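Local coordinates for protein beta-lactamase (Mycobacterium tuberculosis, PDB 4WHI) that is probably a penicillin-binding protein of the beta-lactamase type, here its small all-beta C-terminal domain, whose own role is unknown, at residues A[12-21]-A[56-64]; A[81-89]-A[94-102]. All coordinates share one frame; numbering follows the deposited sequence.

Contact 1 of 2, residues A[12-21]-A[56-64]; sequences PAPSRPLNDY and THWDGDTFT
Y21 lays one face of its ring over the edge of F63 in an edge-to-face stack: F63 CE1 stands 3.7 Å above the Y21 ring plane, over its centre, and the two planes meet at 77°. With CG beside the backbone N (chi1 -55°), the Y21 ring reaches back toward the hairpin and brings its hydroxyl to D61. There Y21 OH donates to D61 OD1 at 2.6 Å, using the anti lone pair of that oxygen. D61 OD1 lies at the edge of the Y21 ring, near its plane. The same hydroxyl accepts the backbone N-H of R16, so two bonds grip it and tie the backbone of R16 to the hairpin turn. D61 OD1 also takes a bond from a water that donates to P14 O, 2.9 Å from each.

Earlier in the loop, 12-15 runs past the type II' turn 59-62. G60 N donates to A13 O at 2.8 Å, from above the carbonyl plane, while A13 N meets D59 OD1 on the syn side but 35° out of the carboxylate plane, also at 2.8 Å. H57 packs its CD2 and NE2 against S15 CB; H57 NE2 donates to G60 O, which lies in the imidazole plane, and this bond fixes the ring's rotation. L18 CD2 adds an apolar touch on F63 CZ. R16 leans its CG on D61 OD1, but its NH1 forms a salt bridge with D20 within its own loop.

Behind the turn, a classic beta bulge sets W58 and D59 opposite the single residue T62, and both their N-H groups donate to T62 O. The loop 12-21 thus folds over the end of this hairpin just before strand 23-25; L18, Y21 and F63 all rest on L42 of strand 41-46, and Y21 also meets F82 of strand 77-83.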
ATOM      1  N   PRO A  12     -10.485   1.935  13.709  1.00 26.82           N
ATOM      2  CA  PRO A  12      -9.214   2.499  13.274  1.00 25.69           C
ATOM      3  C   PRO A  12      -9.164   4.016  13.395  1.00 25.33           C
ATOM      4  O   PRO A  12     -10.200   4.682  13.338  1.00 30.61           O
ATOM      5  CB  PRO A  12      -9.158   2.102  11.802  1.00 28.41           C
ATOM      6  CG  PRO A  12     -10.577   2.141  11.372  1.00 29.00           C
ATOM      7  CD  PRO A  12     -11.376   1.670  12.561  1.00 27.71           C
ATOM      8  N   ALA A  13      -7.960   4.543  13.574  1.00 23.69           N
ATOM      9  CA  ALA A  13      -7.718   5.970  13.447  1.00 22.93           C
ATOM     10  C   ALA A  13      -7.915   6.356  11.978  1.00 20.95           C
ATOM     11  O   ALA A  13      -7.561   5.587  11.094  1.00 20.97           O
ATOM     12  CB  ALA A  13      -6.311   6.301  13.907  1.00 25.18           C
ATOM     13  N   PRO A  14      -8.498   7.538  11.713  1.00 20.03           N
ATOM     14  CA  PRO A  14      -8.714   7.963  10.328  1.00 19.78           C
ATOM     15  C   PRO A  14      -7.409   8.254   9.597  1.00 18.48           C
ATOM     16  O   PRO A  14      -6.389   8.533  10.227  1.00 17.62           O
ATOM     17  CB  PRO A  14      -9.531   9.255  10.469  1.00 21.05           C
ATOM     18  CG  PRO A  14      -9.287   9.724  11.859  1.00 22.40           C
ATOM     19  CD  PRO A  14      -9.066   8.493  12.679  1.00 19.97           C
ATOM     20  N   SER A  15      -7.455   8.185   8.275  1.00 17.18           N
ATOM     21  CA  SER A  15      -6.339   8.619   7.453  1.00 16.90           C
ATOM     22  C   SER A  15      -6.261  10.145   7.431  1.00 15.48           C
ATOM     23  O   SER A  15      -7.226  10.842   7.769  1.00 17.51           O
ATOM     24  CB  SER A  15      -6.487   8.085   6.027  1.00 17.02           C
ATOM     25  OG  SER A  15      -7.557   8.712   5.339  1.00 20.56           O
ATOM     26  N   ARG A  16      -5.099  10.651   7.036  1.00 15.22           N
ATOM     27  CA  ARG A  16      -4.943  12.049   6.620  1.00 15.41           C
ATOM     28  C   ARG A  16      -5.758  12.287   5.345  1.00 14.44           C
ATOM     29  O   ARG A  16      -6.158  11.326   4.686  1.00 14.05           O
ATOM     30  CB  ARG A  16      -3.466  12.361   6.326  1.00 17.44           C
ATOM     31  CG  ARG A  16      -2.557  12.437   7.547  1.00 22.29           C
ATOM     32  CD  ARG A  16      -1.140  12.874   7.175  1.00 28.81           C
ATOM     33  NE  ARG A  16      -0.543  13.757   8.189  1.00 40.13           N
ATOM     34  CZ  ARG A  16      -0.523  15.094   8.149  1.00 49.57           C
ATOM     35  NH1 ARG A  16      -1.056  15.772   7.137  1.00 51.89           N
ATOM     36  NH2 ARG A  16       0.048  15.770   9.142  1.00 64.70           N
ATOM     37  N   PRO A  17      -6.003  13.564   4.983  1.00 14.46           N
ATOM     38  CA  PRO A  17      -6.543  13.852   3.647  1.00 13.89           C
ATOM     39  C   PRO A  17      -5.725  13.086   2.604  1.00 13.05           C
ATOM     40  O   PRO A  17      -4.499  13.048   2.706  1.00 13.72           O
ATOM     41  CB  PRO A  17      -6.348  15.360   3.502  1.00 15.34           C
ATOM     42  CG  PRO A  17      -6.285  15.887   4.899  1.00 16.19           C
ATOM     43  CD  PRO A  17      -5.711  14.792   5.747  1.00 15.97           C
ATOM     44  N   LEU A  18      -6.386  12.462   1.635  1.00 13.07           N
ATOM     45  CA  LEU A  18      -5.697  11.498   0.771  1.00 12.26           C
ATOM     46  C   LEU A  18      -4.590  12.122  -0.086  1.00 12.03           C
ATOM     47  O   LEU A  18      -3.622  11.447  -0.419  1.00 12.76           O
ATOM     48  CB  LEU A  18      -6.695  10.699  -0.065  1.00 12.67           C
ATOM     49  CG  LEU A  18      -7.585   9.739   0.736  1.00 13.42           C
ATOM     50  CD1 LEU A  18      -8.527   8.996  -0.190  1.00 14.08           C
ATOM     51  CD2 LEU A  18      -6.770   8.755   1.572  1.00 12.44           C
ATOM     52  N   ASN A  19      -4.703  13.404  -0.409  1.00 12.19           N
ATOM     53  CA  ASN A  19      -3.638  14.085  -1.150  1.00 13.84           C
ATOM     54  C   ASN A  19      -2.277  13.952  -0.467  1.00 13.97           C
ATOM     55  O   ASN A  19      -1.249  13.950  -1.135  1.00 14.72           O
ATOM     56  CB  ASN A  19      -3.969  15.568  -1.359  1.00 14.71           C
ATOM     57  CG  ASN A  19      -3.692  16.415  -0.128  1.00 16.30           C
ATOM     58  OD1 ASN A  19      -4.547  16.588   0.749  1.00 20.77           O
ATOM     59  ND2 ASN A  19      -2.499  16.964  -0.065  1.00 13.19           N
ATOM     60  N   ASP A  20      -2.274  13.860   0.863  1.00 13.93           N
ATOM     61  CA  ASP A  20      -1.016  13.800   1.619  1.00 16.16           C
ATOM     62  C   ASP A  20      -0.145  12.605   1.258  1.00 15.40           C
ATOM     63  O   ASP A  20       1.075  12.678   1.378  1.00 18.17           O
ATOM     64  CB  ASP A  20      -1.279  13.788   3.127  1.00 17.55           C
ATOM     65  CG  ASP A  20      -1.563  15.160   3.683  1.00 23.93           C
ATOM     66  OD1 ASP A  20      -1.366  16.172   2.968  1.00 26.91           O
ATOM     67  OD2 ASP A  20      -1.979  15.224   4.857  1.00 28.75           O
ATOM     68  N   TYR A  21      -0.773  11.517   0.815  1.00 13.67           N
ATOM     69  CA  TYR A  21      -0.049  10.279   0.500  1.00 13.25           C
ATOM     70  C   TYR A  21       0.470  10.205  -0.934  1.00 11.89           C
ATOM     71  O   TYR A  21       1.345   9.383  -1.249  1.00 12.27           O
ATOM     72  CB  TYR A  21      -0.945   9.082   0.779  1.00 13.33           C
ATOM     73  CG  TYR A  21      -1.499   9.047   2.189  1.00 14.12           C
ATOM     74  CD1 TYR A  21      -0.690   8.723   3.269  1.00 15.43           C
ATOM     75  CD2 TYR A  21      -2.840   9.332   2.439  1.00 13.98           C
ATOM     76  CE1 TYR A  21      -1.199   8.680   4.560  1.00 15.55           C
ATOM     77  CE2 TYR A  21      -3.356   9.290   3.725  1.00 13.84           C
ATOM     78  CZ  TYR A  21      -2.535   8.963   4.779  1.00 14.59           C
ATOM     79  OH  TYR A  21      -3.051   8.920   6.053  1.00 15.94           O
ATOM     80  N   THR A  56      -6.500   0.101   0.253  1.00 11.77           N
ATOM     81  CA  THR A  56      -7.655   0.176   1.130  1.00 12.23           C
ATOM     82  C   THR A  56      -7.172   0.601   2.509  1.00 12.45           C
ATOM     83  O   THR A  56      -6.214   0.052   3.027  1.00 12.47           O
ATOM     84  CB  THR A  56      -8.366  -1.186   1.198  1.00 13.62           C
ATOM     85  OG1 THR A  56      -8.896  -1.494  -0.094  1.00 15.58           O
ATOM     86  CG2 THR A  56      -9.512  -1.169   2.206  1.00 14.91           C
ATOM     87  N   HIS A  57      -7.831   1.586   3.104  1.00 13.46           N
ATOM     88  CA  HIS A  57      -7.442   2.035   4.426  1.00 13.21           C
ATOM     89  C   HIS A  57      -7.512   0.909   5.459  1.00 14.00           C
ATOM     90  O   HIS A  57      -8.458   0.123   5.468  1.00 16.74           O
ATOM     91  CB  HIS A  57      -8.280   3.222   4.874  1.00 14.32           C
ATOM     92  CG  HIS A  57      -7.755   3.861   6.111  1.00 15.74           C
ATOM     93  ND1 HIS A  57      -8.472   3.908   7.284  1.00 16.98           N
ATOM     94  CD2 HIS A  57      -6.554   4.426   6.377  1.00 16.55           C
ATOM     95  CE1 HIS A  57      -7.745   4.501   8.213  1.00 17.64           C
ATOM     96  NE2 HIS A  57      -6.577   4.826   7.688  1.00 17.96           N
ATOM     97  N   TRP A  58      -6.487   0.839   6.307  1.00 14.60           N
ATOM     98  CA  TRP A  58      -6.390  -0.146   7.381  1.00 15.08           C
ATOM     99  C   TRP A  58      -6.531   0.542   8.746  1.00 14.42           C
ATOM    100  O   TRP A  58      -7.494   0.300   9.469  1.00 16.46           O
ATOM    101  CB  TRP A  58      -5.066  -0.906   7.268  1.00 15.84           C
ATOM    102  CG  TRP A  58      -4.794  -1.923   8.342  1.00 17.10           C
ATOM    103  CD1 TRP A  58      -4.021  -1.752   9.454  1.00 18.87           C
ATOM    104  CD2 TRP A  58      -5.252  -3.284   8.380  1.00 18.47           C
ATOM    105  NE1 TRP A  58      -3.988  -2.912  10.194  1.00 22.85           N
ATOM    106  CE2 TRP A  58      -4.727  -3.870   9.554  1.00 21.23           C
ATOM    107  CE3 TRP A  58      -6.054  -4.059   7.538  1.00 21.00           C
ATOM    108  CZ2 TRP A  58      -4.983  -5.197   9.910  1.00 23.45           C
ATOM    109  CZ3 TRP A  58      -6.309  -5.385   7.892  1.00 23.55           C
ATOM    110  CH2 TRP A  58      -5.772  -5.936   9.070  1.00 24.55           C
ATOM    111  N   ASP A  59      -5.583   1.407   9.089  1.00 14.39           N
ATOM    112  CA  ASP A  59      -5.593   2.093  10.387  1.00 14.80           C
ATOM    113  C   ASP A  59      -4.572   3.217  10.330  1.00 14.64           C
ATOM    114  O   ASP A  59      -3.410   2.980  10.000  1.00 14.70           O
ATOM    115  CB  ASP A  59      -5.219   1.102  11.500  1.00 16.53           C
ATOM    116  CG  ASP A  59      -5.663   1.552  12.885  1.00 19.93           C
ATOM    117  OD1 ASP A  59      -5.913   2.756  13.108  1.00 20.06           O
ATOM    118  OD2 ASP A  59      -5.756   0.670  13.765  1.00 24.08           O
ATOM    119  N   GLY A  60      -5.003   4.437  10.638  1.00 15.68           N
ATOM    120  CA  GLY A  60      -4.097   5.572  10.696  1.00 15.94           C
ATOM    121  C   GLY A  60      -3.513   5.831   9.324  1.00 15.12           C
ATOM    122  O   GLY A  60      -4.254   6.020   8.370  1.00 15.17           O
ATOM    123  N   ASP A  61      -2.189   5.810   9.226  1.00 14.68           N
ATOM    124  CA  ASP A  61      -1.500   6.030   7.953  1.00 14.79           C
ATOM    125  C   ASP A  61      -1.123   4.714   7.258  1.00 13.52           C
ATOM    126  O   ASP A  61      -0.303   4.705   6.342  1.00 12.92           O
ATOM    127  CB  ASP A  61      -0.248   6.880   8.170  1.00 16.87           C
ATOM    128  CG  ASP A  61      -0.567   8.265   8.682  1.00 19.30           C
ATOM    129  OD1 ASP A  61      -1.526   8.901   8.189  1.00 19.50           O
ATOM    130  OD2 ASP A  61       0.149   8.720   9.589  1.00 23.99           O
ATOM    131  N   THR A  62      -1.722   3.612   7.699  1.00 12.90           N
ATOM    132  CA  THR A  62      -1.482   2.309   7.101  1.00 12.59           C
ATOM    133  C   THR A  62      -2.663   1.915   6.218  1.00 11.66           C
ATOM    134  O   THR A  62      -3.817   2.052   6.610  1.00 11.41           O
ATOM    135  CB  THR A  62      -1.234   1.240   8.186  1.00 14.18           C
ATOM    136  OG1 THR A  62      -0.071   1.600   8.943  1.00 17.37           O
ATOM    137  CG2 THR A  62      -1.015  -0.147   7.567  1.00 14.80           C
ATOM    138  N   PHE A  63      -2.336   1.456   5.012  1.00 11.80           N
ATOM    139  CA  PHE A  63      -3.278   0.940   4.040  1.00 10.36           C
ATOM    140  C   PHE A  63      -2.880  -0.495   3.710  1.00 10.90           C
ATOM    141  O   PHE A  63      -1.801  -0.966   4.098  1.00 11.80           O
ATOM    142  CB  PHE A  63      -3.229   1.794   2.762  1.00 10.68           C
ATOM    143  CG  PHE A  63      -3.726   3.199   2.950  1.00 11.63           C
ATOM    144  CD1 PHE A  63      -2.933   4.152   3.583  1.00 12.63           C
ATOM    145  CD2 PHE A  63      -4.985   3.579   2.489  1.00 12.45           C
ATOM    146  CE1 PHE A  63      -3.391   5.447   3.758  1.00 13.03           C
ATOM    147  CE2 PHE A  63      -5.442   4.884   2.665  1.00 13.15           C
ATOM    148  CZ  PHE A  63      -4.643   5.810   3.301  1.00 13.12           C
ATOM    149  N   THR A  64      -3.749  -1.201   3.001  1.00 11.72           N
ATOM    150  CA  THR A  64      -3.401  -2.519   2.495  1.00 12.99           C
ATOM    151  C   THR A  64      -3.726  -2.638   1.019  1.00 12.99           C
ATOM    152  O   THR A  64      -4.537  -1.878   0.470  1.00 11.48           O
ATOM    153  CB  THR A  64      -4.122  -3.654   3.251  1.00 13.85           C
ATOM    154  OG1 THR A  64      -5.532  -3.498   3.110  1.00 15.56           O
ATOM    155  CG2 THR A  64      -3.734  -3.696   4.749  1.00 14.76           C
TER
HETATM  156  O   HOH W   1      -3.608   9.266  10.118  1.00 22.04           O

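Contact 2 of 2, residues A[81-89]-A[94-102]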
ATOM      1  N   THR A  81       2.631   1.231   4.685  1.00 13.91           N
ATOM      2  CA  THR A  81       2.639   2.150   5.823  1.00 14.99           C
ATOM      3  C   THR A  81       3.332   3.444   5.433  1.00 14.26           C
ATOM      4  O   THR A  81       4.509   3.444   5.072  1.00 15.49           O
ATOM      5  CB  THR A  81       3.356   1.530   7.033  1.00 17.17           C
ATOM      6  OG1 THR A  81       2.742   0.278   7.353  1.00 21.12           O
ATOM      7  CG2 THR A  81       3.280   2.448   8.251  1.00 18.11           C
ATOM      8  N   PHE A  82       2.588   4.541   5.487  1.00 14.66           N
ATOM      9  CA  PHE A  82       3.138   5.850   5.175  1.00 14.90           C
ATOM     10  C   PHE A  82       3.598   6.545   6.457  1.00 16.45           C
ATOM     11  O   PHE A  82       2.897   6.532   7.468  1.00 18.57           O
ATOM     12  CB  PHE A  82       2.096   6.725   4.481  1.00 14.22           C
ATOM     13  CG  PHE A  82       1.681   6.242   3.119  1.00 12.44           C
ATOM     14  CD1 PHE A  82       0.629   5.345   2.978  1.00 12.16           C
ATOM     15  CD2 PHE A  82       2.298   6.734   1.970  1.00 11.72           C
ATOM     16  CE1 PHE A  82       0.214   4.926   1.731  1.00 11.77           C
ATOM     17  CE2 PHE A  82       1.889   6.308   0.718  1.00 11.95           C
ATOM     18  CZ  PHE A  82       0.847   5.404   0.601  1.00 11.81           C
ATOM     19  N   ALA A  83       4.769   7.169   6.404  1.00 17.25           N
ATOM     20  CA  ALA A  83       5.261   7.982   7.513  1.00 19.47           C
ATOM     21  C   ALA A  83       6.123   9.102   6.966  1.00 21.37           C
ATOM     22  O   ALA A  83       7.259   8.872   6.547  1.00 22.31           O
ATOM     23  CB  ALA A  83       6.047   7.126   8.493  1.00 21.56           C
ATOM     24  N   GLY A  84       5.565  10.313   6.951  1.00 24.31           N
ATOM     25  CA  GLY A  84       6.242  11.474   6.396  1.00 25.01           C
ATOM     26  C   GLY A  84       6.491  11.317   4.914  1.00 23.22           C
ATOM     27  O   GLY A  84       5.553  11.159   4.136  1.00 27.74           O
ATOM     28  N   ASP A  85       7.759  11.350   4.517  1.00 21.29           N
ATOM     29  CA  ASP A  85       8.115  11.165   3.117  1.00 22.06           C
ATOM     30  C   ASP A  85       8.504   9.715   2.792  1.00 19.36           C
ATOM     31  O   ASP A  85       9.051   9.453   1.729  1.00 19.35           O
ATOM     32  CB  ASP A  85       9.223  12.147   2.714  1.00 26.39           C
ATOM     33  CG  ASP A  85       8.693  13.560   2.446  1.00 32.32           C
ATOM     34  OD1 ASP A  85       7.457  13.759   2.359  1.00 35.08           O
ATOM     35  OD2 ASP A  85       9.523  14.480   2.308  1.00 43.67           O
ATOM     36  N   THR A  86       8.195   8.779   3.688  1.00 16.49           N
ATOM     37  CA  THR A  86       8.516   7.371   3.461  1.00 17.50           C
ATOM     38  C   THR A  86       7.261   6.519   3.324  1.00 16.82           C
ATOM     39  O   THR A  86       6.219   6.788   3.950  1.00 16.70           O
ATOM     40  CB  THR A  86       9.401   6.766   4.575  1.00 20.23           C
ATOM     41  OG1 THR A  86       8.626   6.539   5.761  1.00 21.40           O
ATOM     42  CG2 THR A  86      10.589   7.670   4.887  1.00 21.89           C
ATOM     43  N   LEU A  87       7.385   5.494   2.489  1.00 14.69           N
ATOM     44  CA  LEU A  87       6.391   4.453   2.349  1.00 13.94           C
ATOM     45  C   LEU A  87       7.107   3.127   2.572  1.00 13.89           C
ATOM     46  O   LEU A  87       8.083   2.839   1.891  1.00 14.97           O
ATOM     47  CB  LEU A  87       5.796   4.500   0.948  1.00 13.73           C
ATOM     48  CG  LEU A  87       4.922   3.327   0.508  1.00 13.28           C
ATOM     49  CD1 LEU A  87       3.735   3.145   1.446  1.00 14.13           C
ATOM     50  CD2 LEU A  87       4.457   3.558  -0.914  1.00 14.41           C
ATOM     51  N   ASN A  88       6.633   2.339   3.532  1.00 13.37           N
ATOM     52  CA  ASN A  88       7.177   1.012   3.777  1.00 14.71           C
ATOM     53  C   ASN A  88       6.193  -0.028   3.284  1.00 14.62           C
ATOM     54  O   ASN A  88       5.042  -0.053   3.717  1.00 14.15           O
ATOM     55  CB  ASN A  88       7.459   0.790   5.264  1.00 16.75           C
ATOM     56  CG  ASN A  88       8.051  -0.582   5.543  1.00 20.01           C
ATOM     57  OD1 ASN A  88       7.324  -1.556   5.704  1.00 22.79           O
ATOM     58  ND2 ASN A  88       9.375  -0.664   5.588  1.00 22.55           N
ATOM     59  N   LEU A  89       6.657  -0.866   2.367  1.00 15.17           N
ATOM     60  CA  LEU A  89       5.875  -1.969   1.830  1.00 15.32           C
ATOM     61  C   LEU A  89       6.416  -3.265   2.409  1.00 17.29           C
ATOM     62  O   LEU A  89       7.515  -3.708   2.050  1.00 17.89           O
ATOM     63  CB  LEU A  89       5.992  -1.998   0.311  1.00 14.01           C
ATOM     64  CG  LEU A  89       5.496  -0.767  -0.439  1.00 12.71           C
ATOM     65  CD1 LEU A  89       5.634  -1.023  -1.930  1.00 13.44           C
ATOM     66  CD2 LEU A  89       4.055  -0.432  -0.072  1.00 12.53           C
ATOM     67  N   ALA A  94      11.826  -7.757   3.219  1.00 23.27           N
ATOM     68  CA  ALA A  94      12.430  -8.939   3.845  1.00 26.20           C
ATOM     69  C   ALA A  94      13.912  -8.728   4.191  1.00 24.96           C
ATOM     70  O   ALA A  94      14.389  -9.210   5.225  1.00 26.65           O
ATOM     71  CB  ALA A  94      12.259 -10.156   2.948  1.00 26.43           C
ATOM     72  N   ASP A  95      14.623  -8.007   3.325  1.00 26.48           N
ATOM     73  CA  ASP A  95      16.025  -7.650   3.556  1.00 29.41           C
ATOM     74  C   ASP A  95      16.180  -6.165   3.923  1.00 30.64           C
ATOM     75  O   ASP A  95      17.254  -5.581   3.745  1.00 32.08           O
ATOM     76  CB  ASP A  95      16.861  -7.989   2.317  1.00 33.07           C
ATOM     77  CG  ASP A  95      16.931  -9.481   2.053  1.00 36.22           C
ATOM     78  OD1 ASP A  95      17.525 -10.206   2.881  1.00 44.00           O
ATOM     79  OD2 ASP A  95      16.396  -9.931   1.019  1.00 34.85           O
ATOM     80  N   LYS A  96      15.106  -5.572   4.452  1.00 29.57           N
ATOM     81  CA  LYS A  96      15.067  -4.159   4.859  1.00 30.03           C
ATOM     82  C   LYS A  96      15.310  -3.166   3.711  1.00 27.30           C
ATOM     83  O   LYS A  96      15.766  -2.039   3.934  1.00 28.37           O
ATOM     84  CB  LYS A  96      16.014  -3.894   6.051  1.00 34.42           C
ATOM     85  CG  LYS A  96      15.535  -4.511   7.362  1.00 40.95           C
ATOM     86  CD  LYS A  96      14.340  -3.749   7.939  1.00 51.47           C
ATOM     87  CE  LYS A  96      13.479  -4.612   8.857  1.00 41.78           C
ATOM     88  NZ  LYS A  96      12.086  -4.110   8.962  1.00 52.20           N
ATOM     89  N   LEU A  97      14.963  -3.577   2.489  1.00 23.19           N
ATOM     90  CA  LEU A  97      15.054  -2.708   1.317  1.00 20.37           C
ATOM     91  C   LEU A  97      13.658  -2.262   0.865  1.00 19.81           C
ATOM     92  O   LEU A  97      13.476  -1.853  -0.278  1.00 17.37           O
ATOM     93  CB  LEU A  97      15.773  -3.438   0.174  1.00 19.53           C
ATOM     94  CG  LEU A  97      17.220  -3.877   0.435  1.00 20.67           C
ATOM     95  CD1 LEU A  97      17.714  -4.798  -0.672  1.00 22.56           C
ATOM     96  CD2 LEU A  97      18.147  -2.680   0.590  1.00 24.71           C
ATOM     97  N   GLY A  98      12.685  -2.322   1.775  1.00 18.36           N
ATOM     98  CA  GLY A  98      11.278  -2.078   1.448  1.00 17.87           C
ATOM     99  C   GLY A  98      10.758  -0.707   1.844  1.00 16.44           C
ATOM    100  O   GLY A  98       9.542  -0.495   1.919  1.00 17.18           O
ATOM    101  N   THR A  99      11.667   0.226   2.107  1.00 15.39           N
ATOM    102  CA  THR A  99      11.281   1.608   2.318  1.00 17.34           C
ATOM    103  C   THR A  99      11.533   2.413   1.051  1.00 16.67           C
ATOM    104  O   THR A  99      12.590   2.316   0.423  1.00 17.96           O
ATOM    105  CB  THR A  99      12.001   2.227   3.526  1.00 17.65           C
ATOM    106  OG1 THR A  99      11.713   1.435   4.683  1.00 21.44           O
ATOM    107  CG2 THR A  99      11.528   3.658   3.766  1.00 17.97           C
ATOM    108  N   PHE A 100      10.523   3.192   0.683  1.00 15.90           N
ATOM    109  CA  PHE A 100      10.529   4.003  -0.515  1.00 14.90           C
ATOM    110  C   PHE A 100      10.369   5.446  -0.045  1.00 14.95           C
ATOM    111  O   PHE A 100       9.557   5.714   0.845  1.00 15.27           O
ATOM    112  CB  PHE A 100       9.366   3.600  -1.426  1.00 13.44           C
ATOM    113  CG  PHE A 100       9.410   2.163  -1.886  1.00 12.41           C
ATOM    114  CD1 PHE A 100       9.156   1.121  -1.002  1.00 12.42           C
ATOM    115  CD2 PHE A 100       9.672   1.856  -3.212  1.00 12.65           C
ATOM    116  CE1 PHE A 100       9.188  -0.198  -1.425  1.00 12.90           C
ATOM    117  CE2 PHE A 100       9.699   0.538  -3.643  1.00 11.83           C
ATOM    118  CZ  PHE A 100       9.468  -0.488  -2.749  1.00 11.83           C
ATOM    119  N   THR A 101      11.136   6.367  -0.630  1.00 13.98           N
ATOM    120  CA  THR A 101      11.214   7.748  -0.128  1.00 16.29           C
ATOM    121  C   THR A 101      10.934   8.789  -1.208  1.00 16.41           C
ATOM    122  O   THR A 101      11.590   8.803  -2.249  1.00 17.00           O
ATOM    123  CB  THR A 101      12.599   8.018   0.488  1.00 17.36           C
ATOM    124  OG1 THR A 101      12.880   7.017   1.465  1.00 20.02           O
ATOM    125  CG2 THR A 101      12.654   9.388   1.162  1.00 18.89           C
ATOM    126  N   ARG A 102       9.966   9.668  -0.960  1.00 18.06           N
ATOM    127  CA  ARG A 102       9.600  10.691  -1.949  1.00 19.83           C
ATOM    128  C   ARG A 102      10.384  11.970  -1.709  1.00 23.97           C
ATOM    129  O   ARG A 102      11.049  12.108  -0.683  1.00 25.75           O
ATOM    130  CB  ARG A 102       8.091  10.977  -1.951  1.00 21.12           C
ATOM    131  CG  ARG A 102       7.560  11.621  -0.689  1.00 21.41           C
ATOM    132  CD  ARG A 102       6.093  12.005  -0.813  1.00 22.26           C
ATOM    133  NE  ARG A 102       5.568  12.371   0.496  1.00 23.09           N
ATOM    134  CZ  ARG A 102       4.281  12.543   0.788  1.00 25.52           C
ATOM    135  NH1 ARG A 102       3.343  12.407  -0.143  1.00 25.66           N
ATOM    136  NH2 ARG A 102       3.933  12.867   2.029  1.00 29.56           N
ATOM    137  OXT ARG A 102      10.369  12.876  -2.546  1.00 30.71           O
TER
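F100 turns the edge of its ring to L87 O, which lies near the ring plane, 3.5 Å from F100 CD1; L89 brings CD1 obliquely to F100 CE1 at 3.7 Å, the two side chains crossing at about a right angle. Within 81-89, L87 CD1 sits over the centre of one face of the F82 ring. The R102 guanidinium has D85 OD1 at its edge, 21° out of the guanidinium plane. Its NE forms a salt bridge to that oxygen at 3.0 Å, reaching it from above the carboxylate plane, with the two planes 87° apart. From CG to NE the arginine chain is extended (chi2 174°), which carries the group past D85 to a weak NH2 bond with G84 O; NH1 has its stronger partner in D20 O.

Strands 86-89 and 99-101 form an antiparallel beta hairpin, the last two strands of the sheet. L87 and F100 are a hydrogen-bonded pair, each N donating to the other's O at 2.7 Å, and the ladder continues through R102 N to D85 O and L89 N to G98 O. L87 and F100 share the face that packs on A33 and Y25. On the face of T86, N88, T99 and T101, N88 ND2 donates to T99 OG1 at 3.3 Å, with that oxygen near the N88 amide plane; the stronger partner of N88 ND2 is D93 OD2.

Contact 1 is a surface contact in which a loop covers a hairpin end; contact 2 is partly buried and pairs the last two strands of the same antiparallel sheet. Backbone ladder bonds carry 81-89 with 94-102, whereas 12-21 holds 56-64 mainly through side chains, one aromatic stack and a few loop bonds. Only contact 2 has a salt bridge across it; in contact 1 the carboxylates of D59 and D61 receive an N-H and a hydroxyl instead. They meet directly: D20 O lies 2.7 Å from R102 NH1, a probable hydrogen bond, Y21 packs on F82, and D61 O lies 3.0 Å from F82 N where strands 62-66 and 77-83 run side by side.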